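Side-chain contacts in ferritin like protein (Caulobacter vibrioides, PDB 3HL1), which is of unknown function but belongs to the ferritin-like family of helical proteins and is probably metal-binding: residues Tyr34-Pro39 with Gly108-Thr113; Leu74-Tyr79 with Ala271-Phe276; Thr113-Met118 with Phe239-Pro244; Leu277-Gly282 with Pro290-Val295. All coordinates share one frame; numbering follows the deposited sequence.

Contact 1: residues Tyr34-Pro39 with Gly108-Thr113; sequences YSIKDP and GPLDLT
Ser35 OG is gripped by two backbone groups. It accepts a hydrogen bond from Leu110 N at 2.9 Å, with an N-H...O angle of 152°. It is also hydrogen-bonded to Val32 O, one turn back on helix 8-35. The serine thus ties the C-terminal end of a helix of the ferritin-like fold to the connection that leads into helix 112-121. A chi1 of 80° sets OG between the backbone N and the carbonyl carbon of Ser35, facing residues 108-113. Both partners of this buried hydroxyl are backbone groups.

Leu110 is the centre of an inverse gamma turn. The turn is closed by a weak bond from Asp111 N to Pro109 O, 2.8 Å long. With Leu110 N pledged to the serine, the loop is held just before Asp111, the N-cap of helix 112-121. Pro109 lies alongside the same serine. Its CB is 3.5 Å from Ser35 CB, and Trp308 of helix 292-309 touches both residues.

An apolar patch adjoins the bond. Ile36 leaves the helix end with CG1 beside its own backbone N (chi1 -57°), and its ethyl branch runs obliquely across Leu110. Ile47 of helix 42-67 also touches Leu110. The ethyl branch of Ile36 meets the leucine at two points: CG1 lies 4.0 Å from Leu110 CB, and CD1 is 3.9 Å from Leu110 CD2.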
# COMPACT_ATOMS: atom_id res chain seq x y z
N TYR A 34 -10.90 0.58 -11.07
CA TYR A 34 -12.27 0.98 -11.42
C TYR A 34 -12.36 1.71 -12.74
O TYR A 34 -13.46 1.81 -13.31
CB TYR A 34 -12.92 1.77 -10.28
CG TYR A 34 -13.36 0.88 -9.16
CD1 TYR A 34 -14.41 -0.01 -9.33
CD2 TYR A 34 -12.66 0.83 -7.95
CE1 TYR A 34 -14.80 -0.87 -8.32
CE2 TYR A 34 -13.04 -0.03 -6.94
CZ TYR A 34 -14.12 -0.87 -7.12
OH TYR A 34 -14.52 -1.71 -6.13
N SER A 35 -11.21 2.13 -13.29
CA SER A 35 -11.17 2.67 -14.66
C SER A 35 -11.48 1.65 -15.73
O SER A 35 -11.91 2.03 -16.81
CB SER A 35 -9.84 3.33 -15.03
OG SER A 35 -8.86 2.35 -15.37
N ILE A 36 -11.29 0.36 -15.44
CA ILE A 36 -11.47 -0.69 -16.37
C ILE A 36 -12.95 -0.96 -16.48
O ILE A 36 -13.58 -1.35 -15.51
CB ILE A 36 -10.74 -1.97 -15.99
CG1 ILE A 36 -9.25 -1.65 -15.80
CG2 ILE A 36 -10.93 -3.03 -17.08
CD1 ILE A 36 -8.40 -2.77 -15.09
N LYS A 37 -13.50 -0.77 -17.67
CA LYS A 37 -14.95 -0.85 -17.84
C LYS A 37 -15.50 -2.24 -17.57
O LYS A 37 -16.56 -2.39 -16.93
CB LYS A 37 -15.34 -0.38 -19.26
CG LYS A 37 -15.11 1.06 -19.55
CD LYS A 37 -15.66 1.44 -20.96
CE LYS A 37 -15.41 2.89 -21.32
NZ LYS A 37 -16.06 3.26 -22.64
N ASP A 38 -14.80 -3.25 -18.07
CA ASP A 38 -15.23 -4.63 -17.95
C ASP A 38 -14.54 -5.39 -16.79
O ASP A 38 -13.37 -5.77 -16.87
CB ASP A 38 -15.06 -5.34 -19.30
CG ASP A 38 -15.55 -6.78 -19.28
OD1 ASP A 38 -16.08 -7.26 -18.26
OD2 ASP A 38 -15.38 -7.43 -20.34
N PRO A 39 -15.29 -5.63 -15.70
CA PRO A 39 -14.70 -6.28 -14.53
C PRO A 39 -14.31 -7.73 -14.71
O PRO A 39 -13.59 -8.27 -13.87
CB PRO A 39 -15.80 -6.16 -13.46
CG PRO A 39 -16.77 -5.17 -13.97
CD PRO A 39 -16.71 -5.30 -15.47
N GLY A 108 -4.61 7.91 -12.34
CA GLY A 108 -5.10 7.78 -13.70
C GLY A 108 -5.66 6.39 -13.95
O GLY A 108 -5.78 5.58 -13.01
N PRO A 109 -6.05 6.12 -15.22
CA PRO A 109 -6.69 4.88 -15.57
C PRO A 109 -5.66 3.79 -15.84
O PRO A 109 -4.45 4.01 -15.62
CB PRO A 109 -7.48 5.24 -16.84
CG PRO A 109 -6.61 6.22 -17.50
CD PRO A 109 -5.96 7.02 -16.38
N LEU A 110 -6.13 2.62 -16.26
CA LEU A 110 -5.23 1.56 -16.72
C LEU A 110 -4.60 2.06 -18.04
O LEU A 110 -5.14 1.89 -19.08
CB LEU A 110 -5.99 0.27 -16.96
CG LEU A 110 -5.04 -0.86 -17.40
CD1 LEU A 110 -4.20 -1.34 -16.18
CD2 LEU A 110 -5.89 -2.00 -18.00
N ASP A 111 -3.48 2.75 -17.95
CA ASP A 111 -2.71 3.13 -19.14
C ASP A 111 -1.24 2.81 -18.89
O ASP A 111 -0.87 2.41 -17.78
CB ASP A 111 -2.93 4.60 -19.51
CG ASP A 111 -2.54 5.57 -18.37
OD1 ASP A 111 -1.82 5.18 -17.43
OD2 ASP A 111 -2.94 6.75 -18.44
N LEU A 112 -0.41 2.96 -19.89
CA LEU A 112 1.01 2.61 -19.73
C LEU A 112 1.69 3.29 -18.54
O LEU A 112 2.43 2.65 -17.78
CB LEU A 112 1.77 2.89 -21.03
CG LEU A 112 3.21 2.35 -21.01
CD1 LEU A 112 3.26 0.85 -20.65
CD2 LEU A 112 3.91 2.65 -22.33
N THR A 113 1.44 4.58 -18.40
CA THR A 113 2.00 5.38 -17.33
C THR A 113 1.68 4.78 -15.94
O THR A 113 2.56 4.68 -15.09
CB THR A 113 1.49 6.85 -17.39
OG1 THR A 113 1.89 7.45 -18.63
CG2 THR A 113 2.12 7.71 -16.25

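Contact 2: residues Leu74-Tyr79 with Ala271-Phe276; sequences LSAPEY and ADFAGF
A long connection of the ferritin-like protein, between helices 42-67 and 112-121, passes helix 261-283 here. The touching residues are Ala76 and Pro77 of the connection and Phe273 of the helix. Segment 74-79 has no regular secondary structure, whereas 271-276 is helical throughout. The backbones stay well apart: the nearest CA atoms, those of Ala76 and Ala274, are 7.2 Å from each other. One aromatic ring therefore bridges the gap.

Phe273 reaches out from its helix with CG opposite the backbone N (chi1 -168°), which carries the far end of the ring to the loop. Pro77 and Ala76 both meet this ring at its edge, near its plane, and neither lies over a face. The main touch is from Pro77 CD to Phe273 CE2, at 3.8 Å. The proline ring and the phenyl group run obliquely to each other. Ala76 adds its methyl group at the same ring corner.

The contact is purely apolar, with no hydrogen bond between the segments, and its buried area is small at 83 Å². Phe273 itself is buried, while the two loop residues remain partly exposed. Other parts of the chain complete the surroundings of the ring. Tyr316, near the C-terminus, packs against it edge-to-face, and Pro27 of helix 8-35 touches it as well. Further along the loop, Tyr79 OH is hydrogen-bonded to Trp24 O of helix 8-35. At the phenyl edge, Phe273 CE2 lies 4.2 Å from Ala76 CB, and Phe273 CZ is the same distance from Pro77 CD.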
# COMPACT_ATOMS: atom_id res chain seq x y z
N LEU A 74 -3.35 7.02 10.11
CA LEU A 74 -3.42 7.18 8.69
C LEU A 74 -4.00 8.51 8.31
O LEU A 74 -4.98 8.96 8.89
CB LEU A 74 -4.31 6.12 8.09
CG LEU A 74 -3.85 4.66 8.19
CD1 LEU A 74 -5.02 3.85 7.55
CD2 LEU A 74 -2.56 4.37 7.55
N SER A 75 -3.44 9.11 7.28
CA SER A 75 -4.03 10.30 6.70
C SER A 75 -4.06 10.13 5.19
O SER A 75 -3.41 9.26 4.65
CB SER A 75 -3.30 11.56 7.15
OG SER A 75 -1.95 11.45 6.97
N ALA A 76 -4.83 10.96 4.51
CA ALA A 76 -4.98 10.83 3.06
C ALA A 76 -3.64 11.03 2.33
O ALA A 76 -2.92 12.00 2.56
CB ALA A 76 -6.10 11.80 2.54
N PRO A 77 -3.26 10.07 1.45
CA PRO A 77 -2.05 10.19 0.68
C PRO A 77 -2.21 11.26 -0.41
O PRO A 77 -3.36 11.61 -0.81
CB PRO A 77 -1.92 8.79 0.05
CG PRO A 77 -2.94 7.95 0.67
CD PRO A 77 -4.01 8.84 1.08
N GLU A 78 -1.08 11.68 -0.94
CA GLU A 78 -1.01 12.62 -2.02
C GLU A 78 -0.36 11.99 -3.23
O GLU A 78 0.53 11.12 -3.08
CB GLU A 78 -0.25 13.85 -1.60
CG GLU A 78 -1.11 14.70 -0.69
CD GLU A 78 -0.46 16.02 -0.33
OE1 GLU A 78 0.39 16.04 0.55
OE2 GLU A 78 -0.83 17.04 -0.94
N TYR A 79 -0.77 12.49 -4.39
CA TYR A 79 -0.46 11.91 -5.70
C TYR A 79 -0.01 13.00 -6.60
O TYR A 79 -0.81 13.57 -7.38
CB TYR A 79 -1.67 11.16 -6.22
CG TYR A 79 -2.02 10.02 -5.32
CD1 TYR A 79 -1.31 8.85 -5.33
CD2 TYR A 79 -3.09 10.13 -4.43
CE1 TYR A 79 -1.63 7.82 -4.47
CE2 TYR A 79 -3.41 9.12 -3.54
CZ TYR A 79 -2.66 7.96 -3.56
OH TYR A 79 -2.93 6.92 -2.73
N ALA A 271 -14.95 12.77 1.15
CA ALA A 271 -15.60 12.63 2.41
C ALA A 271 -15.61 11.17 2.91
O ALA A 271 -15.24 10.88 4.07
CB ALA A 271 -17.03 13.18 2.32
N ASP A 272 -16.07 10.25 2.07
CA ASP A 272 -16.17 8.83 2.49
C ASP A 272 -14.78 8.25 2.80
O ASP A 272 -14.61 7.51 3.77
CB ASP A 272 -16.86 7.97 1.41
CG ASP A 272 -18.35 8.22 1.29
OD1 ASP A 272 -18.93 8.86 2.19
OD2 ASP A 272 -18.94 7.80 0.25
N PHE A 273 -13.78 8.63 2.03
CA PHE A 273 -12.40 8.20 2.28
C PHE A 273 -11.89 8.72 3.64
O PHE A 273 -11.29 7.94 4.36
CB PHE A 273 -11.48 8.57 1.14
CG PHE A 273 -10.11 7.92 1.20
CD1 PHE A 273 -9.97 6.55 1.08
CD2 PHE A 273 -8.97 8.69 1.42
CE1 PHE A 273 -8.71 6.00 1.14
CE2 PHE A 273 -7.73 8.11 1.48
CZ PHE A 273 -7.63 6.77 1.40
N ALA A 274 -12.16 9.98 3.95
CA ALA A 274 -11.82 10.60 5.23
C ALA A 274 -12.45 9.78 6.38
O ALA A 274 -11.80 9.45 7.36
CB ALA A 274 -12.29 12.02 5.30
N GLY A 275 -13.72 9.49 6.24
CA GLY A 275 -14.45 8.72 7.20
C GLY A 275 -13.90 7.34 7.37
O GLY A 275 -13.85 6.83 8.46
N PHE A 276 -13.51 6.72 6.27
CA PHE A 276 -12.97 5.39 6.31
C PHE A 276 -11.58 5.34 7.02
O PHE A 276 -11.32 4.42 7.82
CB PHE A 276 -12.90 4.83 4.93
CG PHE A 276 -12.32 3.48 4.87
CD1 PHE A 276 -13.02 2.41 5.39
CD2 PHE A 276 -11.08 3.28 4.31
CE1 PHE A 276 -12.48 1.15 5.35
CE2 PHE A 276 -10.53 2.02 4.26
CZ PHE A 276 -11.24 0.96 4.77

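Contact 3: residues Thr113-Met118 with Phe239-Pro244; sequences TRVNTM and FIRRMP
Two helical segments come close at Val115 and Arg241, whose CA atoms are 6.0 Å apart. Segment 113-118 is helical throughout, while 239-244 covers the last turn of helix 233-242 and the chain just after it. Val115 points into the gap and divides its branches. CG1 packs against the base of Arg241, 3.6 Å from its CB. CG2 meets Ile240 CG2 at 4.0 Å, the two side chains crossing at about a right angle.

This joins helix 112-121 to helix 233-242 of the ferritin-like fold. Leu46 of helix 42-67 also touches Ile240.

Asn116 lies beside the arginine stem, with OD1 3.2 Å from Arg241 CD. Its polar link to the guanidinium group runs through water. Water 1 donates to Asn116 OD1 at 2.7 Å and accepts from Arg241 NH1 at 2.9 Å, in the plane of the guanidinium. The bend in the arginine chain (chi3 63°) turns the group toward this water. Asn116 ND2 is bound to Pro102 O, and Arg241 NH2 forms a salt bridge with Asp238 OD1. Amide and guanidinium planes stand 39° apart.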
# COMPACT_ATOMS: atom_id res chain seq x y z
N THR A 113 1.44 4.58 -18.40
CA THR A 113 2.00 5.38 -17.33
C THR A 113 1.68 4.78 -15.94
O THR A 113 2.56 4.68 -15.09
CB THR A 113 1.49 6.85 -17.39
OG1 THR A 113 1.89 7.45 -18.63
CG2 THR A 113 2.12 7.71 -16.25
N ARG A 114 0.43 4.40 -15.73
CA ARG A 114 -0.01 3.79 -14.46
C ARG A 114 0.51 2.36 -14.29
O ARG A 114 0.95 2.01 -13.22
CB ARG A 114 -1.53 3.83 -14.32
CG ARG A 114 -2.11 4.95 -13.45
CD ARG A 114 -1.46 6.33 -13.68
NE ARG A 114 -1.78 6.92 -14.97
CZ ARG A 114 -1.62 8.21 -15.23
NH1 ARG A 114 -1.22 9.07 -14.32
NH2 ARG A 114 -1.84 8.66 -16.42
N VAL A 115 0.46 1.54 -15.32
CA VAL A 115 0.97 0.17 -15.21
C VAL A 115 2.47 0.18 -14.99
O VAL A 115 2.97 -0.53 -14.12
CB VAL A 115 0.57 -0.68 -16.42
CG1 VAL A 115 1.34 -2.01 -16.39
CG2 VAL A 115 -0.97 -0.88 -16.31
N ASN A 116 3.20 1.06 -15.68
CA ASN A 116 4.64 1.22 -15.39
C ASN A 116 4.95 1.56 -13.91
O ASN A 116 5.87 0.95 -13.30
CB ASN A 116 5.30 2.29 -16.29
CG ASN A 116 5.60 1.79 -17.68
OD1 ASN A 116 5.74 0.58 -17.91
ND2 ASN A 116 5.69 2.72 -18.63
N THR A 117 4.21 2.53 -13.38
CA THR A 117 4.30 2.94 -11.97
C THR A 117 4.02 1.77 -11.01
O THR A 117 4.72 1.62 -10.03
CB THR A 117 3.36 4.11 -11.69
OG1 THR A 117 3.58 5.12 -12.68
CG2 THR A 117 3.59 4.68 -10.26
N MSE A 118 2.99 0.97 -11.31
CA MSE A 118 2.67 -0.24 -10.52
C MSE A 118 3.80 -1.27 -10.51
O MSE A 118 4.14 -1.81 -9.45
CB MSE A 118 1.34 -0.82 -11.00
CG MSE A 118 0.23 0.13 -10.70
SE MSE A 118 -1.45 -0.43 -11.46
CE MSE A 118 -1.83 -1.67 -10.36
N PHE A 239 3.08 -8.63 -16.24
CA PHE A 239 2.21 -9.35 -17.17
C PHE A 239 1.26 -8.41 -17.90
O PHE A 239 1.16 -8.43 -19.13
CB PHE A 239 1.43 -10.43 -16.43
CG PHE A 239 0.43 -11.14 -17.29
CD1 PHE A 239 0.82 -12.26 -18.05
CD2 PHE A 239 -0.89 -10.74 -17.31
CE1 PHE A 239 -0.11 -12.95 -18.86
CE2 PHE A 239 -1.83 -11.42 -18.11
CZ PHE A 239 -1.42 -12.54 -18.88
N ILE A 240 0.59 -7.54 -17.14
CA ILE A 240 -0.35 -6.59 -17.71
C ILE A 240 0.40 -5.65 -18.64
O ILE A 240 -0.07 -5.36 -19.73
CB ILE A 240 -1.12 -5.79 -16.62
CG1 ILE A 240 -2.04 -6.72 -15.81
CG2 ILE A 240 -1.94 -4.66 -17.24
CD1 ILE A 240 -2.53 -6.14 -14.47
N ARG A 241 1.57 -5.18 -18.20
CA ARG A 241 2.38 -4.24 -18.99
C ARG A 241 2.69 -4.78 -20.39
O ARG A 241 2.75 -4.01 -21.35
CB ARG A 241 3.69 -3.91 -18.27
CG ARG A 241 4.49 -2.78 -18.88
CD ARG A 241 5.79 -2.61 -18.08
NE ARG A 241 6.64 -3.81 -18.15
CZ ARG A 241 7.65 -4.01 -19.03
NH1 ARG A 241 8.00 -3.09 -19.92
NH2 ARG A 241 8.35 -5.15 -19.00
N ARG A 242 2.87 -6.10 -20.46
CA ARG A 242 3.24 -6.82 -21.69
C ARG A 242 2.09 -7.28 -22.58
O ARG A 242 2.34 -7.71 -23.69
CB ARG A 242 4.07 -8.05 -21.35
CG ARG A 242 5.39 -7.74 -20.69
CD ARG A 242 6.02 -9.03 -20.15
NE ARG A 242 7.28 -8.78 -19.45
CZ ARG A 242 8.44 -8.53 -20.05
NH1 ARG A 242 8.56 -8.51 -21.38
NH2 ARG A 242 9.53 -8.31 -19.30
N MSE A 243 0.84 -7.16 -22.14
CA MSE A 243 -0.29 -7.63 -22.95
C MSE A 243 -0.47 -6.88 -24.25
O MSE A 243 -0.27 -5.66 -24.29
CB MSE A 243 -1.60 -7.47 -22.20
CG MSE A 243 -1.72 -8.34 -20.99
SE MSE A 243 -3.39 -7.93 -20.03
CE MSE A 243 -3.68 -6.12 -20.55
N PRO A 244 -0.87 -7.60 -25.32
CA PRO A 244 -1.20 -6.92 -26.59
C PRO A 244 -2.50 -6.10 -26.55
O PRO A 244 -2.58 -5.04 -27.18
CB PRO A 244 -1.31 -8.07 -27.61
CG PRO A 244 -1.22 -9.34 -26.84
CD PRO A 244 -0.99 -9.08 -25.41
O HOH W 1 6.95 -0.42 -20.10

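Contact 4: residues Leu277-Gly282 with Pro290-Val295; sequences LDILNG and PPAFGV
Ile279 is the main bump on helix 261-283, and it fits into a shallow hollow made by Pro290, Ala292 and Phe293. Its two branches part to fill it. The CG2 methyl goes between the proline and the phenylalanine, 3.8 Å from Pro290 CG and 3.7 Å from Phe293 CD1. The ethyl branch reaches further along the wall. Its CD1 lies 3.9 Å from Ala292 CB and 3.7 Å from Ala292 O, so it rests on backbone as well as on a methyl group. Ile279 CG1 stands beside its own backbone N (chi1 -75°), while CG2 takes the place opposite that N.

Phe293 forms a second bump. Its CG lies opposite its backbone N (chi1 -176°), and this brings the ring back to the first helix. There CE1 approaches Leu280 CD2 at 3.8 Å. Both aliphatic groups reach the ring at a slant. Phe276, one turn before Leu280, and Met283, at the end of the same helix, also touch the ring.

The interface is apolar, with no hydrogen bond between the segments. It lies at the surface, and its touching residues are partly exposed. Within the second segment, Phe293 N is bonded to Pro290 O. Such packing around a short connection is that of a helical hairpin, here helices 261-283 and 292-309.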
# COMPACT_ATOMS: atom_id res chain seq x y z
N LEU A 277 -10.74 6.33 6.76
CA LEU A 277 -9.48 6.49 7.53
C LEU A 277 -9.75 6.73 9.04
O LEU A 277 -9.04 6.16 9.85
CB LEU A 277 -8.59 7.60 6.90
CG LEU A 277 -8.03 7.40 5.45
CD1 LEU A 277 -6.99 8.45 5.13
CD2 LEU A 277 -7.53 5.98 5.18
N ASP A 278 -10.74 7.55 9.40
CA ASP A 278 -11.13 7.69 10.82
C ASP A 278 -11.48 6.32 11.44
O ASP A 278 -11.07 6.05 12.56
CB ASP A 278 -12.33 8.62 11.08
CG ASP A 278 -12.02 10.07 10.80
OD1 ASP A 278 -10.85 10.52 10.78
OD2 ASP A 278 -13.00 10.79 10.54
N ILE A 279 -12.26 5.48 10.71
CA ILE A 279 -12.65 4.15 11.18
C ILE A 279 -11.34 3.36 11.41
O ILE A 279 -11.13 2.76 12.48
CB ILE A 279 -13.62 3.41 10.21
CG1 ILE A 279 -15.04 4.03 10.34
CG2 ILE A 279 -13.72 1.90 10.48
CD1 ILE A 279 -15.95 3.70 9.20
N LEU A 280 -10.46 3.34 10.41
CA LEU A 280 -9.21 2.59 10.54
C LEU A 280 -8.33 3.08 11.66
O LEU A 280 -7.70 2.23 12.31
CB LEU A 280 -8.43 2.48 9.22
CG LEU A 280 -9.03 1.70 8.04
CD1 LEU A 280 -8.19 2.02 6.78
CD2 LEU A 280 -9.03 0.19 8.33
N ASN A 281 -8.23 4.39 11.88
CA ASN A 281 -7.44 4.93 12.96
C ASN A 281 -7.87 4.39 14.31
O ASN A 281 -7.04 4.08 15.14
CB ASN A 281 -7.40 6.45 12.92
CG ASN A 281 -6.47 6.95 11.84
OD1 ASN A 281 -5.54 6.22 11.47
ND2 ASN A 281 -6.74 8.12 11.27
N GLY A 282 -9.18 4.26 14.51
CA GLY A 282 -9.71 3.74 15.75
C GLY A 282 -9.29 2.29 15.92
O GLY A 282 -8.80 1.89 17.00
N PRO A 290 -16.24 -1.09 13.98
CA PRO A 290 -17.68 -0.74 14.12
C PRO A 290 -18.51 -1.47 13.08
O PRO A 290 -17.95 -1.96 12.12
CB PRO A 290 -17.70 0.76 13.82
CG PRO A 290 -16.53 0.92 12.82
CD PRO A 290 -15.46 -0.03 13.33
N PRO A 291 -19.84 -1.51 13.24
CA PRO A 291 -20.69 -2.01 12.15
C PRO A 291 -20.47 -1.19 10.83
O PRO A 291 -20.56 -1.75 9.75
CB PRO A 291 -22.11 -1.82 12.70
CG PRO A 291 -21.95 -1.71 14.19
CD PRO A 291 -20.62 -1.05 14.40
N ALA A 292 -20.13 0.11 10.96
CA ALA A 292 -19.72 1.00 9.83
C ALA A 292 -18.54 0.53 8.96
O ALA A 292 -18.29 1.15 7.93
CB ALA A 292 -19.40 2.43 10.36
N PHE A 293 -17.83 -0.54 9.35
CA PHE A 293 -16.60 -0.99 8.65
C PHE A 293 -16.81 -1.71 7.29
O PHE A 293 -16.32 -1.21 6.26
CB PHE A 293 -15.73 -1.84 9.59
CG PHE A 293 -14.44 -2.26 8.99
CD1 PHE A 293 -13.49 -1.31 8.64
CD2 PHE A 293 -14.16 -3.60 8.79
CE1 PHE A 293 -12.29 -1.70 8.07
CE2 PHE A 293 -12.94 -3.98 8.22
CZ PHE A 293 -12.02 -3.02 7.87
N GLY A 294 -17.49 -2.86 7.28
CA GLY A 294 -17.89 -3.50 5.99
C GLY A 294 -18.82 -2.63 5.12
O GLY A 294 -18.82 -2.75 3.88
N VAL A 295 -19.61 -1.76 5.79
CA VAL A 295 -20.60 -0.83 5.15
C VAL A 295 -19.84 0.30 4.47
O VAL A 295 -20.04 0.53 3.26
CB VAL A 295 -21.64 -0.14 6.19
CG1 VAL A 295 -22.63 0.83 5.46
CG2 VAL A 295 -22.43 -1.18 7.07

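Overall arrangement
The contacts form two neighbouring pairs. Contacts 1 and 3 share Thr113 and helix 112-121, and their centres are about 11 Å apart. They meet where Leu110 packs on Val115 and Ile240, so the helix entrance and its first turns belong to one packed region. Contacts 2 and 4 follow each other on helix 261-283, with centres about 12 Å apart. Leu74 links them: its backbone N probably bonds to Asn281 OD1, and its side chain packs on Leu280. The two pairs do not touch. Contacts 3 and 4 lie on opposite sides of the chain's centre, their own centres about 32 Å apart. Along the chain, contact 3 is nested within the loop closed by contact 2.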